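PDB 7CHU: putative pectin lyase from Geobacillus virus E2, which serves as a phage tailspike, probably recognising and perhaps cleaving a polysaccharide of the host surface through its pectate lyase-like fold. Local coordinates for residues 177-182 with 187-192; 234-239 with 267-272; 240-243 with 249-252; 341-344 with 350-353. All coordinates share one frame; numbering follows the deposited sequence.

Overall arrangement
All four contacts lie in the central body of the chain, whose coils carry parallel strands and form an elongated beta-helix. Contacts 1, 3 and 4 each join two walls of a coil across a short connection, whereas contact 2 joins neighbouring coils. Contact 1 comes first along the chain and contact 4 last; contact 3 is nested in the loop that contact 2 closes. Contacts 2 and 3 touch through the neighbouring strands 240-243 and 268-271, with centres about 11 Å apart. Contact 1 lies about 15 Å from contact 2, and contacts 1 and 4 lie about 29 Å apart, centre to centre, so the contacts sample several levels of one shaft.

Contact 1: residues 177-182 with 187-192; sequences MCIDGQ and IGVSLK
Asp180 OD1 accepts a 2.9 Å hydrogen bond from Gln182 N and closes an Asx turn just after Ile179, the residue whose side chain meets Gly188 and Val189. The amide approaches from above the carboxylate plane, 42° out of it. The other oxygen, OD2, forms a salt bridge with Lys148 of the preceding coil, so both carboxylate oxygens have partners.

The contact itself is apolar. Ile179 reaches inward with two branches. Its CG2 lies 3.8 Å from Gly188 CA, directly against the backbone where the chain turns a corner, while CD1 meets Val189 CG2 at 4.0 Å. The two side chains cross at about a right angle. With CG1 of Ile179 beside its backbone N (chi1 -71°), CG2 is left to face the glycine and the longer branch runs on to the valine. No hydrogen bond links the two segments; backbone bonds instead join Ile179 to Gly203 and Arg205 of the following coil. Ile179 also packs on Val157 and Phe158, and Val189 on Leu212. Such layered apolar filling at a corner between two walls is typical of the right-handed parallel beta-helix of pectate lyase-like proteins.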
loop_
_atom_site.group_PDB
_atom_site.type_symbol
_atom_site.label_atom_id
_atom_site.label_comp_id
_atom_site.label_asym_id
_atom_site.label_seq_id
_atom_site.Cartn_x
_atom_site.Cartn_y
_atom_site.Cartn_z
ATOM N N MET A 177 -14.714 15.731 -5.637
ATOM C CA MET A 177 -16.040 16.017 -6.178
ATOM C C MET A 177 -16.665 14.707 -6.658
ATOM O O MET A 177 -15.970 13.703 -6.836
ATOM C CB MET A 177 -15.978 17.044 -7.326
ATOM C CG MET A 177 -15.494 16.468 -8.658
ATOM S SD MET A 177 -15.653 17.655 -10.062
ATOM C CE MET A 177 -14.515 18.867 -9.497
ATOM N N CYS A 178 -17.992 14.730 -6.853
ATOM C CA CYS A 178 -18.776 13.575 -7.308
ATOM C C CYS A 178 -19.396 13.899 -8.662
ATOM O O CYS A 178 -19.829 15.033 -8.902
ATOM C CB CYS A 178 -19.919 13.204 -6.308
ATOM S SG CYS A 178 -20.914 11.679 -6.728
ATOM N N ILE A 179 -19.430 12.904 -9.550
ATOM C CA ILE A 179 -20.263 12.936 -10.750
ATOM C C ILE A 179 -21.411 11.958 -10.529
ATOM O O ILE A 179 -21.181 10.756 -10.337
ATOM C CB ILE A 179 -19.477 12.574 -12.019
ATOM C CG1 ILE A 179 -18.501 13.691 -12.383
ATOM C CG2 ILE A 179 -20.458 12.345 -13.186
ATOM C CD1 ILE A 179 -17.156 13.624 -11.635
ATOM N N ASP A 180 -22.644 12.465 -10.548
ATOM C CA ASP A 180 -23.844 11.664 -10.302
ATOM C C ASP A 180 -24.656 11.617 -11.594
ATOM O O ASP A 180 -25.234 12.636 -12.009
ATOM C CB ASP A 180 -24.649 12.258 -9.146
ATOM C CG ASP A 180 -25.957 11.516 -8.871
ATOM O OD1 ASP A 180 -26.301 10.523 -9.579
ATOM O OD2 ASP A 180 -26.659 11.950 -7.926
ATOM N N GLY A 181 -24.697 10.427 -12.224
ATOM C CA GLY A 181 -25.380 10.249 -13.502
ATOM C C GLY A 181 -26.890 10.182 -13.406
ATOM O O GLY A 181 -27.567 10.209 -14.441
ATOM N N GLN A 182 -27.424 10.103 -12.184
ATOM C CA GLN A 182 -28.869 10.078 -11.930
ATOM C C GLN A 182 -29.551 8.949 -12.704
ATOM O O GLN A 182 -30.707 9.073 -13.115
ATOM C CB GLN A 182 -29.523 11.431 -12.237
ATOM C CG GLN A 182 -28.863 12.618 -11.491
ATOM C CD GLN A 182 -29.661 13.909 -11.591
ATOM O OE1 GLN A 182 -30.428 14.222 -10.691
ATOM N NE2 GLN A 182 -29.457 14.686 -12.666
ATOM N N ILE A 187 -21.767 8.476 -19.546
ATOM C CA ILE A 187 -20.508 8.086 -18.922
ATOM C C ILE A 187 -20.173 9.147 -17.874
ATOM O O ILE A 187 -20.399 10.333 -18.102
ATOM C CB ILE A 187 -19.393 7.959 -19.980
ATOM C CG1 ILE A 187 -19.718 6.819 -20.968
ATOM C CG2 ILE A 187 -17.998 7.768 -19.304
ATOM C CD1 ILE A 187 -18.931 6.898 -22.271
ATOM N N GLY A 188 -19.671 8.735 -16.716
ATOM C CA GLY A 188 -19.338 9.736 -15.720
ATOM C C GLY A 188 -18.139 10.542 -16.145
ATOM O O GLY A 188 -18.211 11.766 -16.294
ATOM N N VAL A 189 -17.023 9.857 -16.368
ATOM C CA VAL A 189 -15.765 10.492 -16.737
ATOM C C VAL A 189 -15.148 9.648 -17.830
ATOM O O VAL A 189 -15.078 8.418 -17.700
ATOM C CB VAL A 189 -14.788 10.598 -15.544
ATOM C CG1 VAL A 189 -13.421 11.118 -16.007
ATOM C CG2 VAL A 189 -15.377 11.450 -14.427
ATOM N N SER A 190 -14.696 10.299 -18.893
ATOM C CA SER A 190 -13.997 9.645 -19.989
ATOM C C SER A 190 -12.580 10.174 -20.081
ATOM O O SER A 190 -12.378 11.393 -20.142
ATOM C CB SER A 190 -14.718 9.882 -21.317
ATOM O OG SER A 190 -14.121 9.127 -22.351
ATOM N N LEU A 191 -11.612 9.254 -20.153
ATOM C CA LEU A 191 -10.189 9.565 -20.248
ATOM C C LEU A 191 -9.618 8.888 -21.487
ATOM O O LEU A 191 -9.811 7.683 -21.681
ATOM C CB LEU A 191 -9.415 9.096 -18.989
ATOM C CG LEU A 191 -9.921 9.484 -17.589
ATOM C CD1 LEU A 191 -8.960 8.972 -16.472
ATOM C CD2 LEU A 191 -10.110 10.997 -17.455
ATOM N N LYS A 192 -8.915 9.651 -22.328
ATOM C CA LYS A 192 -8.379 9.075 -23.555
ATOM C C LYS A 192 -7.086 9.776 -23.926
ATOM O O LYS A 192 -7.053 11.009 -23.967
ATOM C CB LYS A 192 -9.376 9.197 -24.717
ATOM C CG LYS A 192 -8.839 8.654 -26.049
ATOM C CD LYS A 192 -9.946 8.545 -27.079
ATOM C CE LYS A 192 -9.412 8.018 -28.398
ATOM N NZ LYS A 192 -10.538 7.712 -29.346
#

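Contact 2: residues 234-239 with 267-272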
loop_
_atom_site.group_PDB
_atom_site.type_symbol
_atom_site.label_atom_id
_atom_site.label_comp_id
_atom_site.label_asym_id
_atom_site.label_seq_id
_atom_site.Cartn_x
_atom_site.Cartn_y
_atom_site.Cartn_z
ATOM N N ALA A 234 -26.643 -5.627 -19.508
ATOM C CA ALA A 234 -27.344 -5.935 -20.754
ATOM C C ALA A 234 -26.769 -5.167 -21.935
ATOM O O ALA A 234 -26.945 -5.584 -23.094
ATOM C CB ALA A 234 -28.847 -5.637 -20.626
ATOM N N ARG A 235 -26.061 -4.071 -21.672
ATOM C CA ARG A 235 -25.483 -3.287 -22.739
ATOM C C ARG A 235 -23.977 -3.281 -22.688
ATOM O O ARG A 235 -23.355 -2.442 -23.354
ATOM C CB ARG A 235 -25.988 -1.852 -22.688
ATOM C CG ARG A 235 -27.415 -1.694 -23.063
ATOM C CD ARG A 235 -27.881 -0.384 -22.538
ATOM N NE ARG A 235 -29.282 -0.528 -22.201
ATOM C CZ ARG A 235 -30.138 0.480 -22.252
ATOM N NH1 ARG A 235 -31.429 0.319 -21.989
ATOM N NH2 ARG A 235 -29.682 1.681 -22.578
ATOM N N ASN A 236 -23.383 -4.164 -21.887
ATOM C CA ASN A 236 -21.926 -4.297 -21.812
ATOM C C ASN A 236 -21.250 -3.019 -21.304
ATOM O O ASN A 236 -20.168 -2.644 -21.768
ATOM C CB ASN A 236 -21.353 -4.703 -23.168
ATOM C CG ASN A 236 -19.984 -5.263 -23.044
ATOM O OD1 ASN A 236 -19.640 -5.810 -22.003
ATOM N ND2 ASN A 236 -19.174 -5.132 -24.091
ATOM N N LYS A 237 -21.893 -2.340 -20.353
ATOM C CA LYS A 237 -21.334 -1.160 -19.690
ATOM C C LYS A 237 -20.969 -1.497 -18.245
ATOM O O LYS A 237 -21.719 -2.210 -17.559
ATOM C CB LYS A 237 -22.321 0.008 -19.718
ATOM C CG LYS A 237 -22.877 0.317 -21.099
ATOM C CD LYS A 237 -21.790 0.555 -22.132
ATOM C CE LYS A 237 -22.404 0.863 -23.508
ATOM N NZ LYS A 237 -21.359 0.879 -24.552
ATOM N N HIS A 238 -19.826 -0.965 -17.778
ATOM C CA HIS A 238 -19.203 -1.428 -16.540
ATOM C C HIS A 238 -18.756 -0.254 -15.664
ATOM O O HIS A 238 -18.797 0.914 -16.067
ATOM C CB HIS A 238 -18.040 -2.379 -16.871
ATOM C CG HIS A 238 -18.462 -3.532 -17.747
ATOM N ND1 HIS A 238 -19.096 -4.645 -17.246
ATOM C CD2 HIS A 238 -18.382 -3.720 -19.090
ATOM C CE1 HIS A 238 -19.367 -5.485 -18.230
ATOM N NE2 HIS A 238 -18.948 -4.946 -19.365
ATOM N N GLY A 239 -18.381 -0.573 -14.419
ATOM C CA GLY A 239 -17.988 0.474 -13.489
ATOM C C GLY A 239 -16.781 1.257 -13.968
ATOM O O GLY A 239 -16.805 2.489 -14.028
ATOM N N HIS A 267 -17.168 -4.471 -11.932
ATOM C CA HIS A 267 -16.508 -3.313 -11.335
ATOM C C HIS A 267 -15.410 -2.795 -12.246
ATOM O O HIS A 267 -15.313 -1.588 -12.503
ATOM C CB HIS A 267 -15.924 -3.644 -9.962
ATOM C CG HIS A 267 -16.963 -3.972 -8.939
ATOM N ND1 HIS A 267 -17.998 -3.114 -8.622
ATOM C CD2 HIS A 267 -17.142 -5.081 -8.183
ATOM C CE1 HIS A 267 -18.765 -3.679 -7.704
ATOM N NE2 HIS A 267 -18.271 -4.873 -7.424
ATOM N N VAL A 268 -14.554 -3.691 -12.712
ATOM C CA VAL A 268 -13.410 -3.357 -13.547
ATOM C C VAL A 268 -13.440 -4.303 -14.734
ATOM O O VAL A 268 -13.490 -5.521 -14.547
ATOM C CB VAL A 268 -12.087 -3.517 -12.782
ATOM C CG1 VAL A 268 -10.909 -3.448 -13.739
ATOM C CG2 VAL A 268 -11.975 -2.464 -11.686
ATOM N N TYR A 269 -13.428 -3.749 -15.949
ATOM C CA TYR A 269 -13.441 -4.544 -17.174
ATOM C C TYR A 269 -12.264 -4.106 -18.041
ATOM O O TYR A 269 -12.242 -2.966 -18.514
ATOM C CB TYR A 269 -14.771 -4.360 -17.922
ATOM C CG TYR A 269 -14.977 -5.340 -19.040
ATOM C CD1 TYR A 269 -14.305 -5.180 -20.245
ATOM C CD2 TYR A 269 -15.825 -6.442 -18.887
ATOM C CE1 TYR A 269 -14.473 -6.068 -21.303
ATOM C CE2 TYR A 269 -16.009 -7.351 -19.935
ATOM C CZ TYR A 269 -15.336 -7.148 -21.144
ATOM O OH TYR A 269 -15.481 -8.025 -22.189
ATOM N N PHE A 270 -11.270 -4.981 -18.210
ATOM C CA PHE A 270 -10.152 -4.723 -19.106
ATOM C C PHE A 270 -10.500 -5.286 -20.477
ATOM O O PHE A 270 -11.007 -6.406 -20.586
ATOM C CB PHE A 270 -8.852 -5.360 -18.616
ATOM C CG PHE A 270 -8.156 -4.589 -17.529
ATOM C CD1 PHE A 270 -7.239 -3.590 -17.828
ATOM C CD2 PHE A 270 -8.406 -4.879 -16.210
ATOM C CE1 PHE A 270 -6.583 -2.888 -16.818
ATOM C CE2 PHE A 270 -7.733 -4.214 -15.185
ATOM C CZ PHE A 270 -6.833 -3.219 -15.475
ATOM N N ASP A 271 -10.242 -4.500 -21.518
ATOM C CA ASP A 271 -10.529 -4.886 -22.898
ATOM C C ASP A 271 -9.254 -4.636 -23.695
ATOM O O ASP A 271 -8.822 -3.490 -23.820
ATOM C CB ASP A 271 -11.713 -4.075 -23.430
ATOM C CG ASP A 271 -12.049 -4.369 -24.893
ATOM O OD1 ASP A 271 -11.295 -5.081 -25.606
ATOM O OD2 ASP A 271 -13.095 -3.840 -25.330
ATOM N N SER A 272 -8.617 -5.708 -24.170
ATOM C CA SER A 272 -7.377 -5.598 -24.935
ATOM C C SER A 272 -7.597 -5.957 -26.400
ATOM O O SER A 272 -6.635 -6.283 -27.108
ATOM C CB SER A 272 -6.281 -6.484 -24.342
ATOM O OG SER A 272 -5.710 -5.924 -23.155
HETATM O O HOH W 1 -18.381 -8.304 -22.881
#
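The imidazole of His238 lies nearly flat against the phenol ring of Tyr269, their planes only 16° apart and their centroids separated by 4.5 Å. The stack is offset: Tyr269 CD2 sits toward the rim of the imidazole face and comes within 3.5 Å of His238 NE2. Farther back, the methylene of Tyr269 continues the overlap as a CH-pi contact, with CB 4.1 Å from the centroid of the His238 ring and over its face. Tyr269 has CG anti to the backbone N (chi1 -169°), which brings its CG and CD2 atoms against the imidazole.

Both imidazole nitrogens are occupied, which fixes the rotation of the ring. NE2 donates to Asn236 OD1 over 2.9 Å; the acceptor lies close to the imidazole plane, although the N-H meets the amide from above the carbonyl plane. ND1 accepts from Ser266 N. Asn236 belongs to a G1 beta bulge with Lys237 opposite Asp232, in the loop that leads into strand 240-243. In the parallel beta-helix this strand lies beside 268-271, and so the stack ties the entrance of one coil to the strand of the next. A water donates to Asn236 OD1 at 2.9 Å and also hydrogen-bonds with Tyr269 OH at 3.0 Å, bridging the polar ends of the two residues. Tyr269 additionally meets the rings of Tyr241 and Tyr308 on neighbouring strands. At the other end of the contact, Gly239 CA approaches His267 O to 3.5 Å, and the backbones of Gly239 and Ser266 are hydrogen-bonded.

Contact 3: residues 240-243 with 249-252; sequences VYIY and NSNR
A chi1 of -74° sets Ser250 OG beside its own backbone N and aims the hydroxyl at Tyr243 O, while Ile242 has its CG2 branch anti to the backbone N and turned to the serine methylene. The hydroxyl donates to Tyr243 O at 3.1 Å. It comes from above the carbonyl plane, 40° out of it, and does not follow a lone pair. The same OG also hydrogen-bonds with Val217 N, so it is held both by the last carbonyl of strand 240-243 and by an amide from the coil before. Ser250 is buried, and these two bonds satisfy its hydroxyl.

Next to the bond, the contact is apolar. Ile242 CG2 presses on Ser250 CB at 3.5 Å and lies 3.8 Å from Ser250 OG, alongside the hydroxyl. Beyond this contact, Ile242 packs on Leu253 and Phe255 of the same coil and on Phe270 of the following one. The short segment 249-252 is itself braced by a side-chain bond, Asn251 ND2 to Asn249 OD1 at 2.8 Å, nearly straight at 168°, with the acceptor close to the amide plane of Asn251. Asn249 ND2 in turn reaches Arg278 O in the next coil. At the start of strand 251-256, Arg252 NH2 hydrogen-bonds with Gly286 O of the second subunit, where this wall faces the trimer interface. A serine bonded back to the last strand carbonyl, beside an inward aliphatic residue, here closes the turn between two walls of a parallel beta-helix coil.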
loop_
_atom_site.group_PDB
_atom_site.type_symbol
_atom_site.label_atom_id
_atom_site.label_comp_id
_atom_site.label_asym_id
_atom_site.label_seq_id
_atom_site.Cartn_x
_atom_site.Cartn_y
_atom_site.Cartn_z
ATOM N N VAL A 240 -15.713 0.549 -14.323
ATOM C CA VAL A 240 -14.519 1.116 -14.953
ATOM C C VAL A 240 -14.205 0.249 -16.161
ATOM O O VAL A 240 -14.106 -0.974 -16.031
ATOM C CB VAL A 240 -13.307 1.136 -14.002
ATOM C CG1 VAL A 240 -12.078 1.746 -14.718
ATOM C CG2 VAL A 240 -13.625 1.911 -12.745
ATOM N N TYR A 241 -14.093 0.857 -17.333
ATOM C CA TYR A 241 -13.799 0.132 -18.567
ATOM C C TYR A 241 -12.457 0.628 -19.090
ATOM O O TYR A 241 -12.316 1.818 -19.401
ATOM C CB TYR A 241 -14.911 0.348 -19.592
ATOM C CG TYR A 241 -14.907 -0.627 -20.769
ATOM C CD1 TYR A 241 -14.069 -0.436 -21.880
ATOM C CD2 TYR A 241 -15.759 -1.723 -20.783
ATOM C CE1 TYR A 241 -14.078 -1.355 -22.967
ATOM C CE2 TYR A 241 -15.777 -2.623 -21.865
ATOM C CZ TYR A 241 -14.937 -2.435 -22.934
ATOM O OH TYR A 241 -14.983 -3.333 -23.972
ATOM N N ILE A 242 -11.474 -0.261 -19.165
ATOM C CA ILE A 242 -10.117 0.097 -19.565
ATOM C C ILE A 242 -9.843 -0.570 -20.910
ATOM O O ILE A 242 -9.763 -1.801 -20.993
ATOM C CB ILE A 242 -9.080 -0.330 -18.512
ATOM C CG1 ILE A 242 -9.387 0.370 -17.171
ATOM C CG2 ILE A 242 -7.679 -0.007 -19.029
ATOM C CD1 ILE A 242 -8.757 -0.283 -15.888
ATOM N N TYR A 243 -9.696 0.243 -21.964
ATOM C CA TYR A 243 -9.542 -0.222 -23.340
ATOM C C TYR A 243 -8.141 0.116 -23.854
ATOM O O TYR A 243 -7.595 1.174 -23.538
ATOM C CB TYR A 243 -10.618 0.452 -24.217
ATOM C CG TYR A 243 -10.707 0.020 -25.664
ATOM C CD1 TYR A 243 -10.529 -1.314 -26.038
ATOM C CD2 TYR A 243 -11.021 0.941 -26.651
ATOM C CE1 TYR A 243 -10.626 -1.707 -27.378
ATOM C CE2 TYR A 243 -11.126 0.568 -27.987
ATOM C CZ TYR A 243 -10.930 -0.759 -28.347
ATOM O OH TYR A 243 -11.047 -1.141 -29.667
ATOM N N ASN A 249 -1.731 1.003 -25.750
ATOM C CA ASN A 249 -2.473 0.322 -24.697
ATOM C C ASN A 249 -2.728 1.279 -23.549
ATOM O O ASN A 249 -2.263 2.418 -23.553
ATOM C CB ASN A 249 -1.726 -0.932 -24.228
ATOM C CG ASN A 249 -0.509 -0.619 -23.353
ATOM O OD1 ASN A 249 -0.137 0.536 -23.166
ATOM N ND2 ASN A 249 0.119 -1.668 -22.808
ATOM N N SER A 250 -3.460 0.803 -22.545
ATOM C CA SER A 250 -3.480 1.471 -21.251
ATOM C C SER A 250 -2.476 0.760 -20.352
ATOM O O SER A 250 -2.439 -0.469 -20.313
ATOM C CB SER A 250 -4.877 1.430 -20.628
ATOM O OG SER A 250 -5.762 2.345 -21.277
ATOM N N ASN A 251 -1.654 1.526 -19.645
ATOM C CA ASN A 251 -0.642 0.922 -18.796
ATOM C C ASN A 251 -0.310 1.872 -17.648
ATOM O O ASN A 251 -0.513 3.089 -17.743
ATOM C CB ASN A 251 0.617 0.551 -19.606
ATOM C CG ASN A 251 1.380 1.760 -20.065
ATOM O OD1 ASN A 251 2.097 2.365 -19.275
ATOM N ND2 ASN A 251 1.206 2.148 -21.341
ATOM N N ARG A 252 0.178 1.294 -16.551
ATOM C CA ARG A 252 0.548 2.055 -15.356
ATOM C C ARG A 252 -0.610 2.908 -14.835
ATOM O O ARG A 252 -0.421 4.045 -14.391
ATOM C CB ARG A 252 1.792 2.902 -15.624
ATOM C CG ARG A 252 3.076 2.078 -15.659
ATOM C CD ARG A 252 3.389 1.501 -14.262
ATOM N NE ARG A 252 3.665 2.564 -13.307
ATOM C CZ ARG A 252 3.885 2.379 -12.005
ATOM N NH1 ARG A 252 3.880 1.154 -11.501
ATOM N NH2 ARG A 252 4.136 3.426 -11.209
#

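Contact 4: residues 341-344 with 350-353; sequences CDFY and FVNL
Two walls of a parallel beta-helix coil meet here across the short connection from strand 342-346 to strand 351-353, and two phenylalanines fill the angle between them. Phe343 and Phe350 hold their rings nearly parallel, with planes at 9°, but slid so far past each other that they barely overlap; the centroids are 5.1 Å apart. Within the pair, what lies over each ring is the partner's methylene. Phe343 CB stands over the centre of the Phe350 ring, 3.6 Å from its centroid, and Phe350 CB lies over a face of the Phe343 ring, nearer its rim and 3.9 Å from the centroid. The pair is therefore a reciprocal CH-pi contact rather than a full stack. Both residues carry CG beside the backbone N, with chi1 of -54° in Phe343 and -63° in Phe350, which lets each ring lie back over the other's CB.

The shortest approach, 3.5 Å, is between Phe343 CB and Phe350 CD1. Farther along, Phe343 CZ touches Val351 CG2 at 4.0 Å and carries the packing onto the next strand. The cluster extends through neighbouring coils: Phe343 meets the ring of Phe321 and touches Ile329, Val351 packs on Val331, and Phe350 rests on Pro376. On the other side of strand 342-346, Asp342 forms salt bridges with Arg335 and Lys337 of the third subunit. The strand is thus apolar on its inner side and charged toward the neighbouring subunit, as in the beta-helical shafts of trimeric phage tailspikes.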
loop_
_atom_site.group_PDB
_atom_site.type_symbol
_atom_site.label_atom_id
_atom_site.label_comp_id
_atom_site.label_asym_id
_atom_site.label_seq_id
_atom_site.Cartn_x
_atom_site.Cartn_y
_atom_site.Cartn_z
ATOM N N CYS A 341 -4.951 -11.136 -1.314
ATOM C CA CYS A 341 -6.350 -10.766 -1.440
ATOM C C CYS A 341 -7.222 -11.715 -0.632
ATOM O O CYS A 341 -6.855 -12.859 -0.358
ATOM C CB CYS A 341 -6.791 -10.773 -2.916
ATOM S SG CYS A 341 -5.784 -9.635 -3.926
ATOM N N ASP A 342 -8.424 -11.261 -0.329
ATOM C CA ASP A 342 -9.391 -12.128 0.314
ATOM C C ASP A 342 -10.676 -12.127 -0.495
ATOM O O ASP A 342 -11.121 -11.076 -0.968
ATOM C CB ASP A 342 -9.664 -11.705 1.745
ATOM C CG ASP A 342 -10.311 -12.820 2.554
ATOM O OD1 ASP A 342 -11.565 -12.826 2.569
ATOM O OD2 ASP A 342 -9.575 -13.675 3.142
ATOM N N PHE A 343 -11.275 -13.311 -0.612
ATOM C CA PHE A 343 -12.430 -13.574 -1.458
ATOM C C PHE A 343 -13.522 -14.212 -0.616
ATOM O O PHE A 343 -13.268 -15.208 0.071
ATOM C CB PHE A 343 -12.067 -14.530 -2.600
ATOM C CG PHE A 343 -10.897 -14.092 -3.424
ATOM C CD1 PHE A 343 -11.100 -13.287 -4.557
ATOM C CD2 PHE A 343 -9.609 -14.522 -3.116
ATOM C CE1 PHE A 343 -10.027 -12.893 -5.364
ATOM C CE2 PHE A 343 -8.515 -14.136 -3.893
ATOM C CZ PHE A 343 -8.719 -13.312 -5.033
ATOM N N TYR A 344 -14.728 -13.662 -0.665
ATOM C CA TYR A 344 -15.825 -14.219 0.121
ATOM C C TYR A 344 -17.103 -14.273 -0.711
ATOM O O TYR A 344 -17.737 -13.241 -0.951
ATOM C CB TYR A 344 -16.048 -13.416 1.405
ATOM C CG TYR A 344 -16.961 -14.109 2.379
ATOM C CD1 TYR A 344 -16.470 -15.074 3.262
ATOM C CD2 TYR A 344 -18.314 -13.809 2.416
ATOM C CE1 TYR A 344 -17.316 -15.711 4.163
ATOM C CE2 TYR A 344 -19.162 -14.441 3.308
ATOM C CZ TYR A 344 -18.654 -15.387 4.181
ATOM O OH TYR A 344 -19.492 -16.034 5.057
ATOM N N PHE A 350 -12.594 -18.119 -7.419
ATOM C CA PHE A 350 -12.011 -16.857 -6.979
ATOM C C PHE A 350 -11.197 -16.254 -8.112
ATOM O O PHE A 350 -11.344 -15.070 -8.429
ATOM C CB PHE A 350 -11.121 -17.030 -5.744
ATOM C CG PHE A 350 -11.851 -17.516 -4.509
ATOM C CD1 PHE A 350 -13.226 -17.369 -4.382
ATOM C CD2 PHE A 350 -11.142 -18.125 -3.474
ATOM C CE1 PHE A 350 -13.884 -17.828 -3.252
ATOM C CE2 PHE A 350 -11.786 -18.578 -2.331
ATOM C CZ PHE A 350 -13.162 -18.436 -2.219
ATOM N N VAL A 351 -10.341 -17.069 -8.738
ATOM C CA VAL A 351 -9.466 -16.657 -9.840
ATOM C C VAL A 351 -9.585 -17.710 -10.936
ATOM O O VAL A 351 -9.207 -18.871 -10.735
ATOM C CB VAL A 351 -7.994 -16.499 -9.413
ATOM C CG1 VAL A 351 -7.125 -16.097 -10.586
ATOM C CG2 VAL A 351 -7.818 -15.449 -8.265
ATOM N N ASN A 352 -10.112 -17.306 -12.090
ATOM C CA ASN A 352 -10.329 -18.191 -13.230
ATOM C C ASN A 352 -9.279 -17.828 -14.273
ATOM O O ASN A 352 -9.397 -16.804 -14.944
ATOM C CB ASN A 352 -11.746 -18.035 -13.767
ATOM C CG ASN A 352 -12.103 -19.096 -14.813
ATOM O OD1 ASN A 352 -11.258 -19.912 -15.188
ATOM N ND2 ASN A 352 -13.354 -19.078 -15.281
ATOM N N LEU A 353 -8.236 -18.646 -14.380
ATOM C CA LEU A 353 -7.176 -18.435 -15.360
ATOM C C LEU A 353 -7.642 -19.077 -16.671
ATOM O O LEU A 353 -7.525 -20.293 -16.861
ATOM C CB LEU A 353 -5.860 -19.007 -14.842
ATOM C CG LEU A 353 -5.438 -18.495 -13.436
ATOM C CD1 LEU A 353 -4.228 -19.202 -12.881
ATOM C CD2 LEU A 353 -5.196 -16.967 -13.433
#